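Local coordinates for protein 3-hydroxyisobutyrate dehydrogenase (PDB 2CVZ) that probably catalyses the NADP-dependent oxidation of 3-hydroxyisobutyrate to methylmalonate semialdehyde, a step in valine catabolism, at residues Val139-Val142 with Arg143-Ala147; Asn212-Pro215 with Gln216-Thr220; Thr226-Leu229 with Gly230-Val233; Leu253-Ala256 with Arg257-Glu261. All coordinates share one frame; numbering follows the deposited sequence.

Overall arrangement
Contact 1 belongs to the nucleotide-binding domain, and the other three lie in the helical part that follows it; the centres of contacts 1 and 4 are about 35 Å apart, on opposite sides of the chain's centre. Contacts 1 and 2 are partly buried and mix apolar packing with exposed arginine or glutamine chains. Contact 3, nearest the middle of the chain, is mostly apolar and meets the nicotinamide end of NADPH. Contact 4 is buried, though rich in charge, between its own chain's helices and three other subunits. Contact 2 reaches contact 3 through R217 and T226, while L229, L232 and V233 of contact 3 pack on Y260 and E261 of contact 4, joining helices 229-243 and 251-267.

Contact 1: Val139-Val142 with Arg143-Ala147; sequences VERV and RPFLA
R141 starts with CG opposite its backbone N (chi1 -174°) and then bends at chi2, while F145 swings CG away from its carbonyl carbon (chi1 -65°); these turns bring the two flat ends edge to edge. NH1 of R141 stands 3.5 Å from CE2 of F145, at the edge of the ring and near its plane. The guanidinium and ring planes are 33° apart: an edge contact, not a cation-pi stack. The same ring edge runs past R141 O, 3.5 Å from F145 CE2, and F145 also meets the ring of F24. Between R141 and F145 the backbone changes type. The last regular bond of helix 136-142 runs from R143 N to V139 O at 3.0 Å; F145 N then closes a tighter 3-10 turn on V142 O at 2.8 Å, approaching from above the carbonyl plane. P144 has no amide hydrogen to continue the helical pattern; its CD lies 3.5 Å from E140 O. This is the C-terminal end of a helix that leads into strand 149-156, at one edge of the nucleotide-binding sheet within this chain. The extended R143 chain passes V139, its NE 3.9 Å from V139 CG1, and NH1 makes a weak hydrogen bond to V152 O. L146, centre of an inverse gamma turn, sets CG 3.6 Å from V142 O and packs on F60 and V152.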
loop_
_atom_site.group_PDB
_atom_site.type_symbol
_atom_site.label_atom_id
_atom_site.label_comp_id
_atom_site.label_asym_id
_atom_site.label_seq_id
_atom_site.Cartn_x
_atom_site.Cartn_y
_atom_site.Cartn_z
ATOM N N VAL C 139 -12.428 32.443 -21.047
ATOM C CA VAL C 139 -12.015 32.654 -19.663
ATOM C C VAL C 139 -12.082 34.133 -19.289
ATOM O O VAL C 139 -12.620 34.495 -18.244
ATOM C CB VAL C 139 -10.577 32.142 -19.421
ATOM C CG1 VAL C 139 -10.095 32.567 -18.044
ATOM C CG2 VAL C 139 -10.542 30.624 -19.541
ATOM N N GLU C 140 -11.536 34.984 -20.148
ATOM C CA GLU C 140 -11.540 36.419 -19.892
ATOM C C GLU C 140 -12.963 36.965 -19.823
ATOM O O GLU C 140 -13.245 37.898 -19.072
ATOM C CB GLU C 140 -10.761 37.148 -20.990
ATOM C CG GLU C 140 -10.659 38.652 -20.782
ATOM C CD GLU C 140 -9.878 39.344 -21.885
ATOM O OE1 GLU C 140 -10.335 39.316 -23.049
ATOM O OE2 GLU C 140 -8.806 39.916 -21.588
ATOM N N ARG C 141 -13.858 36.373 -20.606
ATOM C CA ARG C 141 -15.253 36.804 -20.649
ATOM C C ARG C 141 -16.038 36.403 -19.398
ATOM O O ARG C 141 -16.938 37.125 -18.968
ATOM C CB ARG C 141 -15.935 36.211 -21.883
ATOM C CG ARG C 141 -17.353 36.702 -22.138
ATOM C CD ARG C 141 -17.364 38.077 -22.791
ATOM N NE ARG C 141 -18.706 38.461 -23.224
ATOM C CZ ARG C 141 -19.715 38.730 -22.401
ATOM N NH1 ARG C 141 -19.542 38.664 -21.087
ATOM N NH2 ARG C 141 -20.903 39.060 -22.892
ATOM N N VAL C 142 -15.702 35.258 -18.813
ATOM C CA VAL C 142 -16.416 34.787 -17.629
ATOM C C VAL C 142 -15.859 35.264 -16.291
ATOM O O VAL C 142 -16.591 35.304 -15.302
ATOM C CB VAL C 142 -16.491 33.244 -17.593
ATOM C CG1 VAL C 142 -17.194 32.731 -18.834
ATOM C CG2 VAL C 142 -15.097 32.655 -17.476
ATOM N N ARG C 143 -14.580 35.627 -16.254
ATOM C CA ARG C 143 -13.956 36.079 -15.010
ATOM C C ARG C 143 -14.794 37.045 -14.171
ATOM O O ARG C 143 -14.981 36.832 -12.974
ATOM C CB ARG C 143 -12.592 36.723 -15.291
ATOM C CG ARG C 143 -11.441 35.737 -15.410
ATOM C CD ARG C 143 -10.114 36.463 -15.594
ATOM N NE ARG C 143 -8.994 35.540 -15.765
ATOM C CZ ARG C 143 -8.440 34.834 -14.783
ATOM N NH1 ARG C 143 -8.896 34.942 -13.543
ATOM N NH2 ARG C 143 -7.430 34.015 -15.046
ATOM N N PRO C 144 -15.316 38.117 -14.789
ATOM C CA PRO C 144 -16.125 39.094 -14.051
ATOM C C PRO C 144 -17.427 38.581 -13.437
ATOM O O PRO C 144 -18.053 39.281 -12.644
ATOM C CB PRO C 144 -16.366 40.189 -15.087
ATOM C CG PRO C 144 -16.394 39.432 -16.370
ATOM C CD PRO C 144 -15.225 38.485 -16.213
ATOM N N PHE C 145 -17.828 37.363 -13.788
ATOM C CA PHE C 145 -19.067 36.797 -13.264
ATOM C C PHE C 145 -18.881 35.827 -12.102
ATOM O O PHE C 145 -19.859 35.404 -11.484
ATOM C CB PHE C 145 -19.826 36.093 -14.388
ATOM C CG PHE C 145 -20.304 37.020 -15.462
ATOM C CD1 PHE C 145 -21.390 37.859 -15.239
ATOM C CD2 PHE C 145 -19.652 37.075 -16.689
ATOM C CE1 PHE C 145 -21.822 38.745 -16.226
ATOM C CE2 PHE C 145 -20.074 37.956 -17.681
ATOM C CZ PHE C 145 -21.159 38.793 -17.450
ATOM N N LEU C 146 -17.635 35.472 -11.804
ATOM C CA LEU C 146 -17.355 34.533 -10.721
ATOM C C LEU C 146 -17.426 35.230 -9.366
ATOM O O LEU C 146 -16.432 35.325 -8.647
ATOM C CB LEU C 146 -15.975 33.904 -10.933
ATOM C CG LEU C 146 -15.764 33.348 -12.345
ATOM C CD1 LEU C 146 -14.366 32.746 -12.464
ATOM C CD2 LEU C 146 -16.832 32.302 -12.650
ATOM N N ALA C 147 -18.623 35.698 -9.022
ATOM C CA ALA C 147 -18.862 36.424 -7.778
ATOM C C ALA C 147 -18.623 35.634 -6.495
ATOM O O ALA C 147 -18.505 36.220 -5.419
ATOM C CB ALA C 147 -20.289 36.985 -7.779
#

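Contact 2: Asn212-Pro215 with Gln216-Thr220; sequences NLIP and QRVLT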
loop_
_atom_site.group_PDB
_atom_site.type_symbol
_atom_site.label_atom_id
_atom_site.label_comp_id
_atom_site.label_asym_id
_atom_site.label_seq_id
_atom_site.Cartn_x
_atom_site.Cartn_y
_atom_site.Cartn_z
ATOM N N ASN C 212 -7.374 22.964 9.341
ATOM C CA ASN C 212 -8.775 23.369 9.288
ATOM C C ASN C 212 -9.878 22.321 9.261
ATOM O O ASN C 212 -11.054 22.683 9.161
ATOM C CB ASN C 212 -8.961 24.297 8.088
ATOM C CG ASN C 212 -7.896 25.377 8.023
ATOM O OD1 ASN C 212 -7.713 26.136 8.973
ATOM N ND2 ASN C 212 -7.184 25.445 6.904
ATOM N N LEU C 213 -9.529 21.042 9.340
ATOM C CA LEU C 213 -10.556 20.006 9.311
ATOM C C LEU C 213 -10.598 19.134 10.556
ATOM O O LEU C 213 -11.635 19.015 11.204
ATOM C CB LEU C 213 -10.380 19.112 8.078
ATOM C CG LEU C 213 -10.609 19.746 6.704
ATOM C CD1 LEU C 213 -10.379 18.705 5.613
ATOM C CD2 LEU C 213 -12.027 20.285 6.617
ATOM N N ILE C 214 -9.465 18.524 10.891
ATOM C CA ILE C 214 -9.396 17.634 12.039
ATOM C C ILE C 214 -9.670 18.293 13.392
ATOM O O ILE C 214 -10.457 17.782 14.186
ATOM C CB ILE C 214 -8.034 16.903 12.071
ATOM C CG1 ILE C 214 -7.868 16.086 10.782
ATOM C CG2 ILE C 214 -7.957 15.988 13.283
ATOM C CD1 ILE C 214 -6.532 15.369 10.654
ATOM N N PRO C 215 -9.025 19.433 13.678
ATOM C CA PRO C 215 -9.277 20.071 14.974
ATOM C C PRO C 215 -10.735 20.482 15.157
ATOM O O PRO C 215 -11.320 20.273 16.219
ATOM C CB PRO C 215 -8.350 21.287 14.952
ATOM C CG PRO C 215 -7.240 20.867 14.046
ATOM C CD PRO C 215 -7.975 20.153 12.936
ATOM N N GLN C 216 -11.313 21.057 14.109
ATOM C CA GLN C 216 -12.687 21.545 14.145
ATOM C C GLN C 216 -13.790 20.491 14.033
ATOM O O GLN C 216 -14.877 20.673 14.583
ATOM C CB GLN C 216 -12.896 22.592 13.042
ATOM C CG GLN C 216 -11.958 23.797 13.115
ATOM C CD GLN C 216 -10.545 23.489 12.642
ATOM O OE1 GLN C 216 -10.249 22.376 12.200
ATOM N NE2 GLN C 216 -9.663 24.485 12.725
ATOM N N ARG C 217 -13.519 19.391 13.336
ATOM C CA ARG C 217 -14.540 18.364 13.152
ATOM C C ARG C 217 -14.367 17.082 13.949
ATOM O O ARG C 217 -15.352 16.501 14.406
ATOM C CB ARG C 217 -14.650 17.999 11.673
ATOM C CG ARG C 217 -14.800 19.196 10.779
ATOM C CD ARG C 217 -15.134 18.806 9.360
ATOM N NE ARG C 217 -15.266 19.998 8.533
ATOM C CZ ARG C 217 -15.924 20.047 7.383
ATOM N NH1 ARG C 217 -16.521 18.960 6.906
ATOM N NH2 ARG C 217 -15.994 21.191 6.718
ATOM N N VAL C 218 -13.128 16.637 14.112
ATOM C CA VAL C 218 -12.865 15.392 14.823
ATOM C C VAL C 218 -12.690 15.537 16.332
ATOM O O VAL C 218 -13.388 14.884 17.107
ATOM C CB VAL C 218 -11.618 14.693 14.246
ATOM C CG1 VAL C 218 -11.412 13.350 14.929
ATOM C CG2 VAL C 218 -11.772 14.519 12.739
ATOM N N LEU C 219 -11.752 16.377 16.749
ATOM C CA LEU C 219 -11.503 16.567 18.173
ATOM C C LEU C 219 -12.761 17.014 18.913
ATOM O O LEU C 219 -12.985 16.629 20.062
ATOM C CB LEU C 219 -10.373 17.584 18.378
ATOM C CG LEU C 219 -8.939 17.056 18.231
ATOM C CD1 LEU C 219 -8.766 16.319 16.912
ATOM C CD2 LEU C 219 -7.971 18.218 18.322
ATOM N N THR C 220 -13.581 17.818 18.244
ATOM C CA THR C 220 -14.822 18.334 18.816
ATOM C C THR C 220 -15.939 17.297 18.774
ATOM O O THR C 220 -16.949 17.430 19.474
ATOM C CB THR C 220 -15.317 19.561 18.039
ATOM O OG1 THR C 220 -15.545 19.192 16.673
ATOM C CG2 THR C 220 -14.294 20.684 18.096
HETATM O O HOH W 1 -13.809 22.373 9.266
#
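L213 and R217 lie side by side in a local contact along the short helix 214-219, a partly buried element of the helical part of the chain. The methyl CD2 of L213 rests over one face of the R217 guanidinium, 3.8 Å from NE and offset toward the rim. With CG turned away from the carbonyl carbon (chi1 -50°), the R217 chain extends straight to NE, which is 2.9 Å from a water at the guanidinium edge; that water donates to N212 O at 2.8 Å and so ties the arginine back to N212, the end of helix 208-212. On the inner side, I214 CG2 touches L219 CD1 at 3.7 Å and also V218 CB, and I214 itself packs against L176, A179 and L183 of helix 160-188 and L197 of helix 193-200. The carbonyl of I214 is gripped twice, by V218 N at 2.9 Å in an alpha-type bond and by L219 N at 3.2 Å in a wider pi-type one, the second almost in line with the C=O bond. Q216 bends at chi2 (76°), which folds its amide back toward the end of helix 208-212, OE1 3.0 Å from N212 C and beside the P215 ring, and lets NE2 bond to E211 O. T220 OG1 donates to Q216 O at 2.6 Å from above the carbonyl plane. R217 NH1 is salt-bridged to D272 and hydrogen-bonded to T226 OG1, consistent with a second-shell place beside the NADPH site, since T226 binds the cofactor through its carbonyl.

Contact 3: Thr226-Leu229 with Gly230-Val233; sequences TFAL and GLLV. With NDP (NADPH dihydro-nicotinamide-adenine-dinucleotide phosphate), chain G.
The ring of F227 bears on two leucines of the following helix: its CE1 is 3.5 Å from L231 CB, and its CE2 is 3.8 Å from L232 CB. The F227 and L232 side chains cross at about a right angle, whereas L231 meets the ring obliquely. In F227, CG lies opposite the backbone N (chi1 177°), which carries the ring to L231 and L232. Next to it the methyl of A228 adds a smaller apolar contact, CB to L231 CG at 4.0 Å. Further out, L229 and L232 pack on Y260 of helix 251-267, and H273 meets the F227 ring edge-to-face. The backbone here is the start of helix 229-243, with A228 at the N-cap. Alanine has no polar side chain to cap with, but its carbonyl opens the helical pattern: A228 O accepts L232 N at 3.2 Å, in the carbonyl plane, and takes a weak bond from L231 N. V233 N follows with a bond to L229 O. On the other side of F227 lies the carboxamide of NADPH, whose O7N comes within 3.2 Å of F227 CB and whose C7N is 3.4 Å from F227 CD1. L231 adds its methyl CD1, 3.7 Å from O5D of the cofactor. The polar edge is the carbonyl of T226, which takes the amide N7N of NADPH at 2.9 Å in a nearly straight bond (177°). OD1 of D272 holds the backbone N of both T226 and F227, which would help to fix the peptide that presents this carbonyl.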
loop_
_atom_site.group_PDB
_atom_site.type_symbol
_atom_site.label_atom_id
_atom_site.label_comp_id
_atom_site.label_asym_id
_atom_site.label_seq_id
_atom_site.Cartn_x
_atom_site.Cartn_y
_atom_site.Cartn_z
ATOM N N THR C 226 -20.655 18.564 5.341
ATOM C CA THR C 226 -20.473 19.626 4.352
ATOM C C THR C 226 -20.055 19.097 2.980
ATOM O O THR C 226 -20.331 19.725 1.962
ATOM C CB THR C 226 -19.415 20.670 4.807
ATOM O OG1 THR C 226 -18.102 20.099 4.726
ATOM C CG2 THR C 226 -19.682 21.112 6.243
ATOM N N PHE C 227 -19.400 17.940 2.956
ATOM C CA PHE C 227 -18.939 17.334 1.702
ATOM C C PHE C 227 -19.037 15.813 1.819
ATOM O O PHE C 227 -18.256 15.190 2.532
ATOM C CB PHE C 227 -17.492 17.764 1.435
ATOM C CG PHE C 227 -16.881 17.156 0.203
ATOM C CD1 PHE C 227 -17.606 17.052 -0.980
ATOM C CD2 PHE C 227 -15.559 16.724 0.215
ATOM C CE1 PHE C 227 -17.023 16.530 -2.134
ATOM C CE2 PHE C 227 -14.966 16.201 -0.934
ATOM C CZ PHE C 227 -15.702 16.105 -2.109
ATOM N N ALA C 228 -20.000 15.229 1.112
ATOM C CA ALA C 228 -20.238 13.788 1.155
ATOM C C ALA C 228 -19.026 12.907 0.848
ATOM O O ALA C 228 -18.295 13.141 -0.116
ATOM C CB ALA C 228 -21.390 13.428 0.212
ATOM N N LEU C 229 -18.835 11.885 1.678
ATOM C CA LEU C 229 -17.741 10.936 1.514
ATOM C C LEU C 229 -17.839 10.287 0.132
ATOM O O LEU C 229 -16.827 10.038 -0.525
ATOM C CB LEU C 229 -17.818 9.864 2.611
ATOM C CG LEU C 229 -16.847 8.680 2.568
ATOM C CD1 LEU C 229 -15.413 9.188 2.532
ATOM C CD2 LEU C 229 -17.076 7.788 3.791
ATOM N N GLY C 230 -19.066 10.023 -0.304
ATOM C CA GLY C 230 -19.278 9.413 -1.606
ATOM C C GLY C 230 -18.722 10.258 -2.738
ATOM O O GLY C 230 -18.191 9.734 -3.722
ATOM N N LEU C 231 -18.845 11.573 -2.607
ATOM C CA LEU C 231 -18.336 12.478 -3.627
ATOM C C LEU C 231 -16.807 12.490 -3.625
ATOM O O LEU C 231 -16.179 12.573 -4.684
ATOM C CB LEU C 231 -18.876 13.892 -3.396
ATOM C CG LEU C 231 -20.377 14.067 -3.650
ATOM C CD1 LEU C 231 -20.802 15.487 -3.282
ATOM C CD2 LEU C 231 -20.682 13.785 -5.115
ATOM N N LEU C 232 -16.204 12.407 -2.445
ATOM C CA LEU C 232 -14.747 12.402 -2.371
ATOM C C LEU C 232 -14.221 11.136 -3.036
ATOM O O LEU C 232 -13.201 11.164 -3.715
ATOM C CB LEU C 232 -14.258 12.470 -0.921
ATOM C CG LEU C 232 -12.728 12.436 -0.770
ATOM C CD1 LEU C 232 -12.100 13.551 -1.608
ATOM C CD2 LEU C 232 -12.340 12.593 0.691
ATOM N N VAL C 233 -14.916 10.021 -2.842
ATOM C CA VAL C 233 -14.482 8.780 -3.470
ATOM C C VAL C 233 -14.616 8.948 -4.984
ATOM O O VAL C 233 -13.751 8.515 -5.745
ATOM C CB VAL C 233 -15.326 7.579 -2.986
ATOM C CG1 VAL C 233 -14.972 6.331 -3.788
ATOM C CG2 VAL C 233 -15.060 7.332 -1.507
HETATM P PA NDP G . -25.038 18.126 -2.977
HETATM O O1A NDP G . -25.246 18.964 -1.827
HETATM O O2A NDP G . -25.207 16.629 -2.954
HETATM O O5B NDP G . -25.979 18.760 -4.158
HETATM C C5B NDP G . -26.039 18.122 -5.439
HETATM C C4B NDP G . -26.993 19.008 -6.228
HETATM O O4B NDP G . -27.130 18.376 -7.530
HETATM C C3B NDP G . -28.368 19.202 -5.676
HETATM O O3B NDP G . -28.812 20.552 -5.974
HETATM C C2B NDP G . -29.212 18.227 -6.401
HETATM O O2B NDP G . -30.625 18.440 -6.436
HETATM C C1B NDP G . -28.523 18.193 -7.730
HETATM N N9A NDP G . -28.781 16.930 -8.475
HETATM C C8A NDP G . -28.421 15.608 -8.124
HETATM N N7A NDP G . -28.822 14.751 -9.043
HETATM C C5A NDP G . -29.450 15.487 -10.010
HETATM C C6A NDP G . -30.086 15.170 -11.232
HETATM N N6A NDP G . -30.155 13.904 -11.645
HETATM N N1A NDP G . -30.625 16.165 -11.980
HETATM C C2A NDP G . -30.553 17.448 -11.556
HETATM N N3A NDP G . -29.976 17.853 -10.420
HETATM C C4A NDP G . -29.436 16.813 -9.681
HETATM O O3 NDP G . -23.622 18.396 -3.607
HETATM P PN NDP G . -22.377 19.351 -3.311
HETATM O O1N NDP G . -21.884 19.003 -1.974
HETATM O O2N NDP G . -22.909 20.725 -3.599
HETATM O O5D NDP G . -21.409 18.947 -4.514
HETATM C C5D NDP G . -21.736 19.238 -5.912
HETATM C C4D NDP G . -20.399 19.187 -6.713
HETATM O O4D NDP G . -19.475 20.055 -6.060
HETATM C C3D NDP G . -19.751 17.800 -6.667
HETATM O O3D NDP G . -19.172 17.514 -7.948
HETATM C C2D NDP G . -18.748 17.890 -5.547
HETATM O O2D NDP G . -17.784 16.861 -5.686
HETATM C C1D NDP G . -18.243 19.368 -5.824
HETATM N N1N NDP G . -17.580 20.033 -4.660
HETATM C C2N NDP G . -18.150 19.858 -3.368
HETATM C C3N NDP G . -17.478 20.537 -2.271
HETATM C C7N NDP G . -18.002 20.422 -0.906
HETATM O O7N NDP G . -17.328 20.692 0.109
HETATM N N7N NDP G . -19.272 20.024 -0.699
HETATM C C4N NDP G . -16.337 21.302 -2.546
HETATM C C5N NDP G . -15.811 21.451 -3.797
HETATM C C6N NDP G . -16.431 20.819 -4.856
HETATM P P2B NDP G . -31.588 18.091 -5.268
HETATM O O1X NDP G . -32.875 17.884 -5.960
HETATM O O2X NDP G . -31.602 19.230 -4.310
HETATM O O3X NDP G . -31.117 16.812 -4.577
#

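Contact 4: Leu253-Ala256 with Arg257-Glu261; sequences LRLA and REVYE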
loop_
_atom_site.group_PDB
_atom_site.type_symbol
_atom_site.label_atom_id
_atom_site.label_comp_id
_atom_site.label_asym_id
_atom_site.label_seq_id
_atom_site.Cartn_x
_atom_site.Cartn_y
_atom_site.Cartn_z
ATOM N N LEU C 253 -1.106 7.553 -4.005
ATOM C CA LEU C 253 -2.402 8.004 -4.487
ATOM C C LEU C 253 -3.319 6.836 -4.848
ATOM O O LEU C 253 -4.525 6.897 -4.613
ATOM C CB LEU C 253 -2.228 8.943 -5.681
ATOM C CG LEU C 253 -1.527 10.271 -5.360
ATOM C CD1 LEU C 253 -1.543 11.161 -6.598
ATOM C CD2 LEU C 253 -2.228 10.968 -4.196
ATOM N N ARG C 254 -2.754 5.771 -5.411
ATOM C CA ARG C 254 -3.564 4.607 -5.764
ATOM C C ARG C 254 -4.172 4.001 -4.499
ATOM O O ARG C 254 -5.359 3.682 -4.464
ATOM C CB ARG C 254 -2.711 3.549 -6.472
ATOM C CG ARG C 254 -2.216 3.951 -7.854
ATOM C CD ARG C 254 -3.324 3.966 -8.913
ATOM N NE ARG C 254 -2.762 4.187 -10.247
ATOM C CZ ARG C 254 -3.465 4.493 -11.333
ATOM N NH1 ARG C 254 -4.786 4.626 -11.279
ATOM N NH2 ARG C 254 -2.838 4.675 -12.487
ATOM N N LEU C 255 -3.351 3.841 -3.463
ATOM C CA LEU C 255 -3.824 3.270 -2.205
ATOM C C LEU C 255 -4.873 4.158 -1.541
ATOM O O LEU C 255 -5.806 3.667 -0.896
ATOM C CB LEU C 255 -2.650 3.052 -1.246
ATOM C CG LEU C 255 -2.315 1.595 -0.909
ATOM C CD1 LEU C 255 -3.461 0.975 -0.113
ATOM C CD2 LEU C 255 -2.068 0.809 -2.197
ATOM N N ALA C 256 -4.719 5.468 -1.698
ATOM C CA ALA C 256 -5.666 6.410 -1.113
ATOM C C ALA C 256 -7.092 6.128 -1.586
ATOM O O ALA C 256 -8.033 6.179 -0.794
ATOM C CB ALA C 256 -5.270 7.840 -1.467
ATOM N N ARG C 257 -7.260 5.827 -2.872
ATOM C CA ARG C 257 -8.598 5.546 -3.391
ATOM C C ARG C 257 -9.191 4.302 -2.735
ATOM O O ARG C 257 -10.386 4.256 -2.443
ATOM C CB ARG C 257 -8.581 5.333 -4.908
ATOM C CG ARG C 257 -9.986 5.354 -5.541
ATOM C CD ARG C 257 -10.182 4.242 -6.572
ATOM N NE ARG C 257 -10.454 2.950 -5.946
ATOM C CZ ARG C 257 -11.632 2.593 -5.444
ATOM N NH1 ARG C 257 -12.668 3.425 -5.493
ATOM N NH2 ARG C 257 -11.777 1.403 -4.882
ATOM N N GLU C 258 -8.355 3.293 -2.505
ATOM C CA GLU C 258 -8.834 2.054 -1.901
ATOM C C GLU C 258 -9.257 2.212 -0.438
ATOM O O GLU C 258 -10.300 1.680 -0.034
ATOM C CB GLU C 258 -7.769 0.956 -2.024
ATOM C CG GLU C 258 -7.289 0.708 -3.454
ATOM C CD GLU C 258 -8.426 0.478 -4.438
ATOM O OE1 GLU C 258 -9.329 -0.324 -4.135
ATOM O OE2 GLU C 258 -8.414 1.095 -5.526
ATOM N N VAL C 259 -8.472 2.939 0.359
ATOM C CA VAL C 259 -8.834 3.117 1.763
ATOM C C VAL C 259 -10.107 3.949 1.919
ATOM O O VAL C 259 -10.935 3.661 2.785
ATOM C CB VAL C 259 -7.675 3.742 2.598
ATOM C CG1 VAL C 259 -6.434 2.857 2.493
ATOM C CG2 VAL C 259 -7.379 5.161 2.138
ATOM N N TYR C 260 -10.284 4.973 1.088
ATOM C CA TYR C 260 -11.503 5.770 1.184
ATOM C C TYR C 260 -12.700 4.966 0.693
ATOM O O TYR C 260 -13.827 5.205 1.122
ATOM C CB TYR C 260 -11.366 7.085 0.405
ATOM C CG TYR C 260 -10.713 8.171 1.233
ATOM C CD1 TYR C 260 -11.471 8.976 2.089
ATOM C CD2 TYR C 260 -9.332 8.354 1.212
ATOM C CE1 TYR C 260 -10.866 9.934 2.903
ATOM C CE2 TYR C 260 -8.716 9.306 2.023
ATOM C CZ TYR C 260 -9.491 10.091 2.864
ATOM O OH TYR C 260 -8.885 11.026 3.664
ATOM N N GLU C 261 -12.464 4.013 -0.209
ATOM C CA GLU C 261 -13.558 3.169 -0.683
ATOM C C GLU C 261 -14.019 2.341 0.514
ATOM O O GLU C 261 -15.216 2.134 0.712
ATOM C CB GLU C 261 -13.098 2.231 -1.802
ATOM C CG GLU C 261 -14.216 1.315 -2.321
ATOM C CD GLU C 261 -15.265 2.054 -3.143
ATOM O OE1 GLU C 261 -16.466 1.743 -3.005
ATOM O OE2 GLU C 261 -14.891 2.937 -3.943
HETATM O O HOH W 2 -6.566 2.696 -6.768
#
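V259 sets its CG2 against the carbonyl oxygen of A256, 3.2 Å from A256 O; this branch lies between its own backbone N and carbonyl carbon (chi1 -58°). Y260 brings its ring edge to the same oxygen, with CD2 at 3.2 Å from A256 O, and its backbone N bonds there too. Beyond the ring, Y260 OH reaches A173 O of helix 160-188. A neighbouring stretch of the helix surface is charged. R257 grips E258 side-on with two nitrogens, NE to OE2 at 2.8 Å and NH2 to OE1 at 3.1 Å, both meeting the oxygens from above the carboxylate plane, while NH1 reaches E261 OE2 at 2.8 Å. These three residues form a salt-bridge network along helix 251-267, which lies buried among the subunits of the tetramer. A water ties the network to the preceding turn, donating to R254 O at 2.8 Å and to E258 OE2 at 2.7 Å. E258 OE2 is also salt-bridged to R254 of the third subunit, and R254 here, bound to D244 of its own chain, returns the bridge to E258 of that subunit. On a more apolar side, L255 packs on L255 of the fourth subunit.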